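Local coordinates for protein C2 toxin component I (Clostridium botulinum, PDB 2J3Z) that serves as the enzymatic component of the binary C2 toxin, an ADP-ribosyltransferase that probably modifies actin in host cells, at residues K23-R28 with F172-L177; Q43-E48 with L177-T182; K19-E24 with E181-L186; Q189-I194 with G213-E218. The protein carries 1 engineered substitution. One frame throughout, in Å; residues are numbered along the deposited sequence.

Contact 1: residues K23-R28 with F172-L177; sequences KEEEKR and FDYGVL. With SO4 (sulfate ion), chain N.
Glu26 OE1 rests on Leu177 CA at 3.5 Å and is gripped from two further directions, by a hydrogen bond from the backbone N of Asn178 and a salt bridge from Lys45. The acid reaches this place because its CG stands anti to the backbone N (chi1 179°) and the chain runs on extended, while CB lies beside the Val176 carbonyl oxygen and Glu26 CA makes a CA-H...O contact with Val176 O at 3.4 Å. Helix 23-28 passes over strand 175-177 with their axes 6.9 Å apart and at 126°. It thus lies across the edge strand 175-179 of the mixed sheet in the first of the chain's two ADP-ribosyltransferase regions. The preceding residue, Glu25, bends at chi2 and presents OE1 near the plane of the Tyr174 ring. Tyr174 OH lies 3.3 Å from Glu25 OE1, at best a weak bond, with carboxylate and ring nearly coplanar. Arg28 draws on the same acid by charge alone, its NH1 lying 3.3 Å from Glu25 OE2. Beyond the tyrosine, Asp173 N donates to sulfate O2 at 3.3 Å, and the sulfate sulfur sits over one face of Phe172.

Contact 2: residues Q43-E48 with L177-T182; sequences QLKNKE and LNDKET
Lys45 closes the short 3-10 segment 43-45, just before helix 47-59, and lies with its CA 6.7 Å from that of Asp179, where strand 175-179 runs into a type I' turn. The lysine chain, extended beyond CG, lies alongside the aspartate in the opposite direction: Lys45 CB faces Asp179 OD2 at 3.5 Å, and Lys45 CD packs on Asp179 CB at 3.6 Å. Because the two chains run past each other, the charged ends do not meet, Lys45 NZ and Asp179 OD2 being 6.1 Å apart, which probably leaves a modest long-range attraction. The ammonium instead donates to the backbone, Lys45 NZ to Asn178 O at 2.9 Å, approaching from above the carbonyl plane, 45° out of it. NZ, also paired with Glu26 of helix 15-31, thus bridges that helix and the strand. The turn from Asp179 to Thr182 makes the tight beta hairpin of strands 175-179 and 182-187, closed by backbone bonds in both directions between these two residues, with Thr182 N to Asp179 O at 2.9 Å. Further back along the strand, Lys45 CE rests on Leu177 CD2 at 4.0 Å, and the other methyl, Leu177 CD1, meets Leu44 CB at 4.3 Å.

Contact 3: residues K19-E24 with E181-L186; sequences KKWGKE and ETVSLL
With CG1 of Val183 anti to the backbone N (chi1 -173°), the isopropyl group sends one methyl to each of two helix residues: Val183 CG1 to Gly22 CA at 3.6 Å, and Val183 CG2 to Lys19 CE at 3.7 Å. Trp21 takes a similar first torsion (chi1 -172°), which swings its indole off the helix and along the strand. There the six-membered end of the ring meets Leu185 CD2 at its edge, in the plane, with Trp21 CH2 3.9 Å from that methyl. Gly22 has no side chain to hold the helix off, and its CA comes within 5.7 Å of the Val183 CA. The segments cross at 49°, their axes 8.5 Å apart. This is helix-on-sheet packing: helix 15-31 lies over the hairpin of strands 175-179 and 182-187, at the edge of the mixed sheet where 175-179 is the outermost strand. Val176 of the neighbouring strand touches both Trp21 and Leu185, and the Phe10 ring meets the indole. At the turn end of the strand, Lys19 bends at chi2 and chi3, which lays CE against Val183. Its ammonium then stands 3.5 Å (Lys19 NZ to Glu181 N) from a backbone amide; both are donors, so no bond forms there. The side chain of Asn178 also touches this lysine.

Contact 4: residues Q189-I194 with G213-E218; sequences QGFSII and GSLSQE
Ile193 runs alongside the partner strand from CB to CD1: its CB is 4.2 Å from Ser214 O, its CG1, set anti to the backbone N (chi1 -162°), comes 3.8 Å from Ser214 O and close to Gly213 CA, and its CD1 ends 3.3 Å from Ser214 O. The bare CA of Gly213 makes room for this chain. On the other face of the sheet, Ile194 CD1 packs on Ser216 CB at 3.6 Å. The backbones form an antiparallel hairpin ladder with two hydrogen-bonded pairs, Ser192 with Ser216 and Ile194 with Ser214, flanking the non-hydrogen-bonded pair Ile193 with Leu215. Ser216 N to Ser192 O is the shortest rung at 2.8 Å, nearly straight (168° at the hydrogen). Where the ladder ends, Phe191 CB meets Leu215 CD1 at 3.8 Å. There a water also ties the two segments together, donating to Gly190 O at 2.6 Å and accepting from Glu218 N at 2.9 Å. Ser192 OG bonds to Glu140. Strand 192-203 lies between strands 141-142 and 206-216, Ile193 reaches over to Val164 and Thr166 on strand 162-168, and Glu218 bonds to Thr142 and forms salt bridges to Arg366 and Arg368 on strand 363-369 of the second sheet.

From the N terminus, helix 15-31 supplies contact 3 and then contact 1, which overlap at Lys23 and Glu24. Contact 1 closes first, on strand 175-179, and its loop nests within the longer one closed by contact 3 on strand 182-187. The loop of contact 2 opens at 43-48, inside that of contact 1, and ends beyond it, so these two cross; they share Leu177 and adjoin through strand 175-179. Contacts 2 and 3 meet at Glu181 and Thr182. Contact 4 follows in series as a local hairpin, its centre about 21 Å from that of contact 1, yet Phe172 and Phe191 touch, bringing segments 172-177 and 189-194 together.

Contact 1: residues K23-R28 with F172-L177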
# COMPACT_ATOMS: atom_id res chain seq x y z
N LYS A 23 -12.30 -4.77 -29.07
CA LYS A 23 -13.75 -4.76 -29.23
C LYS A 23 -14.35 -6.15 -28.98
O LYS A 23 -15.29 -6.30 -28.19
CB LYS A 23 -14.12 -4.26 -30.63
CG LYS A 23 -15.60 -4.16 -30.91
CD LYS A 23 -15.82 -3.67 -32.34
CE LYS A 23 -17.29 -3.30 -32.58
NZ LYS A 23 -17.48 -2.93 -34.00
N GLU A 24 -13.78 -7.16 -29.64
CA GLU A 24 -14.19 -8.54 -29.42
C GLU A 24 -14.05 -8.98 -27.96
O GLU A 24 -14.98 -9.54 -27.38
CB GLU A 24 -13.42 -9.49 -30.34
CG GLU A 24 -14.07 -10.87 -30.44
CD GLU A 24 -15.57 -10.81 -30.78
OE1 GLU A 24 -15.96 -10.05 -31.71
OE2 GLU A 24 -16.36 -11.54 -30.12
N GLU A 25 -12.89 -8.71 -27.38
CA GLU A 25 -12.58 -9.11 -26.01
C GLU A 25 -13.50 -8.47 -24.98
O GLU A 25 -13.96 -9.14 -24.05
CB GLU A 25 -11.11 -8.81 -25.68
CG GLU A 25 -10.12 -9.64 -26.45
CD GLU A 25 -10.22 -11.11 -26.07
OE1 GLU A 25 -9.80 -11.48 -24.93
OE2 GLU A 25 -10.72 -11.87 -26.94
N GLU A 26 -13.74 -7.17 -25.12
CA GLU A 26 -14.68 -6.48 -24.23
C GLU A 26 -16.07 -7.08 -24.37
O GLU A 26 -16.71 -7.31 -23.35
CB GLU A 26 -14.73 -4.96 -24.48
CG GLU A 26 -15.71 -4.23 -23.59
CD GLU A 26 -15.91 -2.78 -24.00
OE1 GLU A 26 -15.04 -1.96 -23.67
OE2 GLU A 26 -16.93 -2.48 -24.65
N LYS A 27 -16.51 -7.31 -25.60
CA LYS A 27 -17.82 -7.89 -25.87
C LYS A 27 -17.91 -9.24 -25.17
O LYS A 27 -18.92 -9.55 -24.53
CB LYS A 27 -18.08 -8.04 -27.38
CG LYS A 27 -19.41 -8.75 -27.74
CD LYS A 27 -19.59 -8.88 -29.27
CE LYS A 27 -20.97 -9.45 -29.63
NZ LYS A 27 -21.21 -9.54 -31.12
N ARG A 28 -16.84 -10.02 -25.30
CA ARG A 28 -16.73 -11.37 -24.75
C ARG A 28 -16.82 -11.32 -23.23
O ARG A 28 -17.55 -12.10 -22.63
CB ARG A 28 -15.41 -11.99 -25.23
CG ARG A 28 -15.21 -13.47 -24.96
CD ARG A 28 -14.05 -14.02 -25.79
NE ARG A 28 -14.43 -14.13 -27.20
CZ ARG A 28 -13.59 -14.38 -28.21
NH1 ARG A 28 -12.28 -14.54 -28.00
NH2 ARG A 28 -14.07 -14.47 -29.45
N PHE A 172 -3.37 -14.66 -14.77
CA PHE A 172 -3.95 -13.55 -14.01
C PHE A 172 -5.35 -13.18 -14.51
O PHE A 172 -5.65 -13.30 -15.70
CB PHE A 172 -3.04 -12.33 -14.07
CG PHE A 172 -1.85 -12.41 -13.16
CD1 PHE A 172 -1.21 -13.62 -12.89
CD2 PHE A 172 -1.34 -11.25 -12.59
CE1 PHE A 172 -0.07 -13.68 -12.05
CE2 PHE A 172 -0.19 -11.30 -11.75
CZ PHE A 172 0.44 -12.51 -11.48
N ASP A 173 -6.21 -12.75 -13.59
CA ASP A 173 -7.57 -12.33 -13.94
C ASP A 173 -7.48 -11.00 -14.65
O ASP A 173 -6.57 -10.19 -14.38
CB ASP A 173 -8.48 -12.18 -12.71
CG ASP A 173 -8.44 -13.39 -11.79
OD1 ASP A 173 -8.38 -13.17 -10.56
OD2 ASP A 173 -8.48 -14.54 -12.30
N TYR A 174 -8.44 -10.73 -15.52
CA TYR A 174 -8.41 -9.50 -16.30
C TYR A 174 -9.73 -9.24 -16.96
O TYR A 174 -10.52 -10.15 -17.22
CB TYR A 174 -7.33 -9.58 -17.38
CG TYR A 174 -7.71 -10.41 -18.60
CD1 TYR A 174 -7.84 -11.80 -18.52
CD2 TYR A 174 -7.90 -9.80 -19.83
CE1 TYR A 174 -8.20 -12.55 -19.64
CE2 TYR A 174 -8.26 -10.54 -20.95
CZ TYR A 174 -8.39 -11.92 -20.86
OH TYR A 174 -8.75 -12.66 -22.00
N GLY A 175 -9.96 -7.98 -17.27
CA GLY A 175 -10.98 -7.65 -18.24
C GLY A 175 -10.36 -6.75 -19.28
O GLY A 175 -9.25 -6.24 -19.10
N VAL A 176 -11.07 -6.58 -20.40
CA VAL A 176 -10.61 -5.63 -21.39
C VAL A 176 -11.67 -4.57 -21.65
O VAL A 176 -12.88 -4.87 -21.81
CB VAL A 176 -10.09 -6.25 -22.74
CG1 VAL A 176 -9.14 -7.42 -22.52
CG2 VAL A 176 -11.20 -6.71 -23.55
N LEU A 177 -11.18 -3.34 -21.65
CA LEU A 177 -11.99 -2.18 -21.95
C LEU A 177 -11.48 -1.56 -23.24
O LEU A 177 -10.26 -1.35 -23.45
CB LEU A 177 -11.96 -1.17 -20.80
CG LEU A 177 -12.61 -1.66 -19.49
CD1 LEU A 177 -12.26 -0.72 -18.32
CD2 LEU A 177 -14.12 -1.84 -19.65
S SO4 N . -4.59 -12.99 -9.97
O1 SO4 N . -3.73 -12.60 -8.85
O2 SO4 N . -4.87 -11.80 -10.78
O3 SO4 N . -3.87 -13.99 -10.76
O4 SO4 N . -5.84 -13.57 -9.47

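Contact 2: residues Q43-E48 with L177-T182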
# COMPACT_ATOMS: atom_id res chain seq x y z
N GLN A 43 -18.69 1.99 -16.75
CA GLN A 43 -18.56 3.35 -16.25
C GLN A 43 -17.12 3.75 -15.90
O GLN A 43 -16.86 4.91 -15.64
CB GLN A 43 -19.40 3.52 -14.99
CG GLN A 43 -20.85 3.86 -15.20
CD GLN A 43 -21.56 3.96 -13.85
OE1 GLN A 43 -22.15 4.98 -13.52
NE2 GLN A 43 -21.50 2.90 -13.07
N LEU A 44 -16.21 2.78 -15.87
CA LEU A 44 -14.79 3.04 -15.63
C LEU A 44 -14.15 3.72 -16.85
O LEU A 44 -13.01 4.16 -16.79
CB LEU A 44 -14.07 1.72 -15.31
CG LEU A 44 -14.42 0.96 -14.02
CD1 LEU A 44 -13.72 -0.39 -14.00
CD2 LEU A 44 -14.03 1.75 -12.78
N LYS A 45 -14.88 3.78 -17.97
CA LYS A 45 -14.46 4.59 -19.12
C LYS A 45 -14.70 6.09 -18.85
O LYS A 45 -14.25 6.97 -19.60
CB LYS A 45 -15.23 4.14 -20.36
CG LYS A 45 -14.89 2.72 -20.79
CD LYS A 45 -15.86 2.24 -21.84
CE LYS A 45 -15.53 0.82 -22.21
NZ LYS A 45 -16.32 0.40 -23.40
N ASN A 46 -15.42 6.36 -17.77
CA ASN A 46 -15.68 7.72 -17.34
C ASN A 46 -14.62 8.06 -16.29
O ASN A 46 -14.48 7.37 -15.28
CB ASN A 46 -17.13 7.83 -16.84
CG ASN A 46 -17.42 9.16 -16.21
OD1 ASN A 46 -16.86 9.50 -15.16
ND2 ASN A 46 -18.33 9.92 -16.82
N LYS A 47 -13.88 9.13 -16.55
CA LYS A 47 -12.68 9.42 -15.77
C LYS A 47 -12.99 9.82 -14.31
O LYS A 47 -12.25 9.45 -13.41
CB LYS A 47 -11.82 10.47 -16.49
CG LYS A 47 -10.30 10.23 -16.34
CD LYS A 47 -9.53 10.77 -17.57
CE LYS A 47 -9.75 9.89 -18.84
NZ LYS A 47 -9.67 10.67 -20.14
N GLU A 48 -14.10 10.52 -14.09
CA GLU A 48 -14.56 10.91 -12.75
C GLU A 48 -14.98 9.68 -11.93
O GLU A 48 -14.60 9.55 -10.78
CB GLU A 48 -15.74 11.90 -12.81
CG GLU A 48 -15.57 13.07 -13.79
CD GLU A 48 -16.32 12.87 -15.13
OE1 GLU A 48 -15.67 12.38 -16.10
OE2 GLU A 48 -17.54 13.19 -15.22
N LEU A 177 -11.18 -3.34 -21.65
CA LEU A 177 -11.99 -2.18 -21.95
C LEU A 177 -11.48 -1.56 -23.24
O LEU A 177 -10.26 -1.35 -23.45
CB LEU A 177 -11.96 -1.17 -20.80
CG LEU A 177 -12.61 -1.66 -19.49
CD1 LEU A 177 -12.26 -0.72 -18.32
CD2 LEU A 177 -14.12 -1.84 -19.65
N ASN A 178 -12.45 -1.29 -24.09
CA ASN A 178 -12.23 -0.65 -25.35
C ASN A 178 -13.05 0.64 -25.36
O ASN A 178 -14.27 0.60 -25.39
CB ASN A 178 -12.71 -1.61 -26.45
CG ASN A 178 -12.46 -1.08 -27.83
OD1 ASN A 178 -13.38 -0.62 -28.50
ND2 ASN A 178 -11.23 -1.15 -28.27
N ASP A 179 -12.38 1.78 -25.26
CA ASP A 179 -13.04 3.07 -25.50
C ASP A 179 -12.15 4.06 -26.23
O ASP A 179 -10.99 4.26 -25.86
CB ASP A 179 -13.55 3.75 -24.21
CG ASP A 179 -12.43 4.31 -23.34
OD1 ASP A 179 -11.29 3.85 -23.51
OD2 ASP A 179 -12.66 5.19 -22.49
N LYS A 180 -12.72 4.65 -27.27
CA LYS A 180 -12.19 5.89 -27.83
C LYS A 180 -10.65 5.86 -27.96
O LYS A 180 -9.93 6.61 -27.26
CB LYS A 180 -12.62 7.04 -26.92
CG LYS A 180 -13.41 8.14 -27.59
CD LYS A 180 -13.24 9.45 -26.81
CE LYS A 180 -11.98 10.20 -27.27
NZ LYS A 180 -11.41 11.05 -26.17
N GLU A 181 -10.15 5.00 -28.83
CA GLU A 181 -8.69 4.89 -29.13
C GLU A 181 -7.76 4.27 -28.07
O GLU A 181 -6.63 3.90 -28.40
CB GLU A 181 -8.09 6.21 -29.69
CG GLU A 181 -7.47 7.21 -28.69
CD GLU A 181 -6.66 8.31 -29.40
OE1 GLU A 181 -6.95 8.64 -30.59
OE2 GLU A 181 -5.72 8.86 -28.77
N THR A 182 -8.22 4.15 -26.82
CA THR A 182 -7.51 3.40 -25.79
C THR A 182 -8.07 1.97 -25.68
O THR A 182 -9.28 1.75 -25.50
CB THR A 182 -7.51 4.16 -24.43
OG1 THR A 182 -6.65 5.30 -24.52
CG2 THR A 182 -6.96 3.30 -23.27

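Contact 3: residues K19-E24 with E181-L186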
# COMPACT_ATOMS: atom_id res chain seq x y z
N LYS A 19 -7.60 -2.06 -31.67
CA LYS A 19 -9.05 -1.78 -31.67
C LYS A 19 -9.93 -3.01 -31.96
O LYS A 19 -10.94 -3.23 -31.27
CB LYS A 19 -9.39 -0.68 -32.69
CG LYS A 19 -9.04 0.74 -32.28
CD LYS A 19 -10.16 1.41 -31.48
CE LYS A 19 -9.96 1.27 -29.98
NZ LYS A 19 -11.16 1.72 -29.24
N LYS A 20 -9.54 -3.81 -32.95
CA LYS A 20 -10.29 -5.00 -33.34
C LYS A 20 -10.25 -6.05 -32.22
O LYS A 20 -11.28 -6.57 -31.82
CB LYS A 20 -9.74 -5.58 -34.65
CG LYS A 20 -10.64 -6.63 -35.28
CD LYS A 20 -10.27 -6.85 -36.76
CE LYS A 20 -11.41 -7.51 -37.54
NZ LYS A 20 -11.43 -7.15 -39.02
N TRP A 21 -9.05 -6.32 -31.70
CA TRP A 21 -8.87 -7.22 -30.59
C TRP A 21 -9.66 -6.76 -29.35
O TRP A 21 -10.30 -7.57 -28.65
CB TRP A 21 -7.38 -7.30 -30.26
CG TRP A 21 -7.05 -8.35 -29.24
CD1 TRP A 21 -6.80 -9.68 -29.49
CD2 TRP A 21 -6.94 -8.18 -27.82
NE1 TRP A 21 -6.53 -10.33 -28.32
CE2 TRP A 21 -6.61 -9.45 -27.27
CE3 TRP A 21 -7.07 -7.09 -26.95
CZ2 TRP A 21 -6.42 -9.65 -25.91
CZ3 TRP A 21 -6.88 -7.29 -25.60
CH2 TRP A 21 -6.56 -8.57 -25.09
N GLY A 22 -9.58 -5.45 -29.09
CA GLY A 22 -10.18 -4.84 -27.91
C GLY A 22 -11.69 -4.93 -27.89
O GLY A 22 -12.29 -5.15 -26.84
N LYS A 23 -12.30 -4.77 -29.07
CA LYS A 23 -13.75 -4.76 -29.23
C LYS A 23 -14.35 -6.15 -28.98
O LYS A 23 -15.29 -6.30 -28.19
CB LYS A 23 -14.12 -4.26 -30.63
CG LYS A 23 -15.60 -4.16 -30.91
CD LYS A 23 -15.82 -3.67 -32.34
CE LYS A 23 -17.29 -3.30 -32.58
NZ LYS A 23 -17.48 -2.93 -34.00
N GLU A 24 -13.78 -7.16 -29.64
CA GLU A 24 -14.19 -8.54 -29.42
C GLU A 24 -14.05 -8.98 -27.96
O GLU A 24 -14.98 -9.54 -27.38
CB GLU A 24 -13.42 -9.49 -30.34
CG GLU A 24 -14.07 -10.87 -30.44
CD GLU A 24 -15.57 -10.81 -30.78
OE1 GLU A 24 -15.96 -10.05 -31.71
OE2 GLU A 24 -16.36 -11.54 -30.12
N GLU A 181 -10.15 5.00 -28.83
CA GLU A 181 -8.69 4.89 -29.13
C GLU A 181 -7.76 4.27 -28.07
O GLU A 181 -6.63 3.90 -28.40
CB GLU A 181 -8.09 6.21 -29.69
CG GLU A 181 -7.47 7.21 -28.69
CD GLU A 181 -6.66 8.31 -29.40
OE1 GLU A 181 -6.95 8.64 -30.59
OE2 GLU A 181 -5.72 8.86 -28.77
N THR A 182 -8.22 4.15 -26.82
CA THR A 182 -7.51 3.40 -25.79
C THR A 182 -8.07 1.97 -25.68
O THR A 182 -9.28 1.75 -25.50
CB THR A 182 -7.51 4.16 -24.43
OG1 THR A 182 -6.65 5.30 -24.52
CG2 THR A 182 -6.96 3.30 -23.27
N VAL A 183 -7.19 0.99 -25.84
CA VAL A 183 -7.51 -0.40 -25.47
C VAL A 183 -6.71 -0.77 -24.22
O VAL A 183 -5.48 -0.65 -24.20
CB VAL A 183 -7.24 -1.41 -26.58
CG1 VAL A 183 -7.76 -2.76 -26.14
CG2 VAL A 183 -7.91 -0.99 -27.89
N SER A 184 -7.40 -1.21 -23.18
CA SER A 184 -6.68 -1.64 -21.99
C SER A 184 -7.21 -2.89 -21.29
O SER A 184 -8.40 -3.28 -21.44
CB SER A 184 -6.60 -0.48 -20.97
OG SER A 184 -7.90 -0.18 -20.50
N LEU A 185 -6.32 -3.52 -20.52
CA LEU A 185 -6.74 -4.55 -19.56
C LEU A 185 -7.04 -3.92 -18.21
O LEU A 185 -6.41 -2.94 -17.83
CB LEU A 185 -5.73 -5.68 -19.38
CG LEU A 185 -5.01 -6.29 -20.59
CD1 LEU A 185 -4.19 -7.47 -20.14
CD2 LEU A 185 -5.95 -6.75 -21.66
N LEU A 186 -8.03 -4.48 -17.52
CA LEU A 186 -8.26 -4.17 -16.12
C LEU A 186 -7.79 -5.35 -15.29
O LEU A 186 -8.02 -6.49 -15.66
CB LEU A 186 -9.74 -3.84 -15.84
CG LEU A 186 -10.04 -3.29 -14.44
CD1 LEU A 186 -9.42 -1.91 -14.23
CD2 LEU A 186 -11.55 -3.25 -14.18

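Contact 4: residues Q189-I194 with G213-E218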
# COMPACT_ATOMS: atom_id res chain seq x y z
N GLN A 189 -6.90 -5.40 -7.60
CA GLN A 189 -6.26 -4.51 -6.63
C GLN A 189 -5.00 -5.15 -6.15
O GLN A 189 -4.85 -6.35 -6.26
CB GLN A 189 -7.17 -4.29 -5.44
CG GLN A 189 -8.38 -3.47 -5.77
CD GLN A 189 -9.17 -3.08 -4.55
OE1 GLN A 189 -10.32 -3.51 -4.37
NE2 GLN A 189 -8.57 -2.28 -3.70
N GLY A 190 -4.08 -4.35 -5.62
CA GLY A 190 -3.00 -4.91 -4.84
C GLY A 190 -1.73 -5.39 -5.52
O GLY A 190 -0.92 -5.99 -4.85
N PHE A 191 -1.54 -5.15 -6.82
CA PHE A 191 -0.25 -5.49 -7.44
C PHE A 191 0.78 -4.43 -7.15
O PHE A 191 0.46 -3.28 -6.88
CB PHE A 191 -0.35 -5.77 -8.97
CG PHE A 191 -1.30 -6.90 -9.33
CD1 PHE A 191 -1.07 -8.20 -8.87
CD2 PHE A 191 -2.42 -6.66 -10.11
CE1 PHE A 191 -1.95 -9.26 -9.19
CE2 PHE A 191 -3.32 -7.68 -10.46
CZ PHE A 191 -3.08 -8.99 -10.00
N SER A 192 2.05 -4.81 -7.18
CA SER A 192 3.10 -3.84 -7.11
C SER A 192 3.92 -3.77 -8.39
O SER A 192 3.91 -4.68 -9.24
CB SER A 192 4.00 -4.10 -5.91
OG SER A 192 4.58 -5.38 -6.02
N ILE A 193 4.62 -2.66 -8.55
CA ILE A 193 5.64 -2.54 -9.55
C ILE A 193 6.98 -2.35 -8.84
O ILE A 193 7.07 -1.64 -7.84
CB ILE A 193 5.31 -1.42 -10.59
CG1 ILE A 193 6.13 -1.59 -11.86
CG2 ILE A 193 5.47 -0.02 -10.00
CD1 ILE A 193 5.60 -2.72 -12.77
N ILE A 194 8.01 -3.01 -9.35
CA ILE A 194 9.38 -2.79 -8.91
C ILE A 194 10.16 -2.14 -10.06
O ILE A 194 10.50 -2.80 -11.04
CB ILE A 194 10.02 -4.11 -8.53
CG1 ILE A 194 9.16 -4.78 -7.44
CG2 ILE A 194 11.50 -3.90 -8.13
CD1 ILE A 194 9.33 -6.28 -7.32
N GLY A 213 9.55 -2.10 -15.38
CA GLY A 213 9.31 -2.70 -14.07
C GLY A 213 8.80 -4.13 -14.11
O GLY A 213 8.23 -4.58 -15.12
N SER A 214 9.02 -4.87 -13.02
CA SER A 214 8.38 -6.17 -12.82
C SER A 214 7.09 -5.98 -12.03
O SER A 214 7.02 -5.19 -11.08
CB SER A 214 9.29 -7.13 -12.07
OG SER A 214 10.57 -7.13 -12.68
N LEU A 215 6.07 -6.70 -12.45
CA LEU A 215 4.85 -6.72 -11.70
C LEU A 215 5.06 -7.77 -10.60
O LEU A 215 5.50 -8.91 -10.85
CB LEU A 215 3.68 -7.05 -12.61
CG LEU A 215 2.26 -6.91 -12.07
CD1 LEU A 215 1.77 -5.47 -12.11
CD2 LEU A 215 1.35 -7.77 -12.93
N SER A 216 4.77 -7.39 -9.37
CA SER A 216 4.90 -8.33 -8.29
C SER A 216 3.70 -8.20 -7.39
O SER A 216 2.68 -7.67 -7.81
CB SER A 216 6.20 -8.10 -7.50
OG SER A 216 6.50 -9.29 -6.77
N GLN A 217 3.84 -8.66 -6.15
CA GLN A 217 2.81 -8.53 -5.14
C GLN A 217 3.43 -8.63 -3.75
O GLN A 217 4.21 -9.55 -3.49
CB GLN A 217 1.73 -9.61 -5.35
CG GLN A 217 0.64 -9.56 -4.33
CD GLN A 217 -0.76 -9.59 -4.93
OE1 GLN A 217 -1.69 -8.99 -4.36
NE2 GLN A 217 -0.93 -10.28 -6.07
N GLU A 218 3.09 -7.71 -2.86
CA GLU A 218 3.56 -7.81 -1.47
C GLU A 218 2.60 -8.68 -0.67
O GLU A 218 1.39 -8.68 -0.93
CB GLU A 218 3.65 -6.42 -0.85
CG GLU A 218 4.76 -5.59 -1.47
CD GLU A 218 5.01 -4.27 -0.76
OE1 GLU A 218 6.05 -4.13 -0.07
OE2 GLU A 218 4.17 -3.36 -0.90
O HOH W 1 1.26 -5.49 -3.47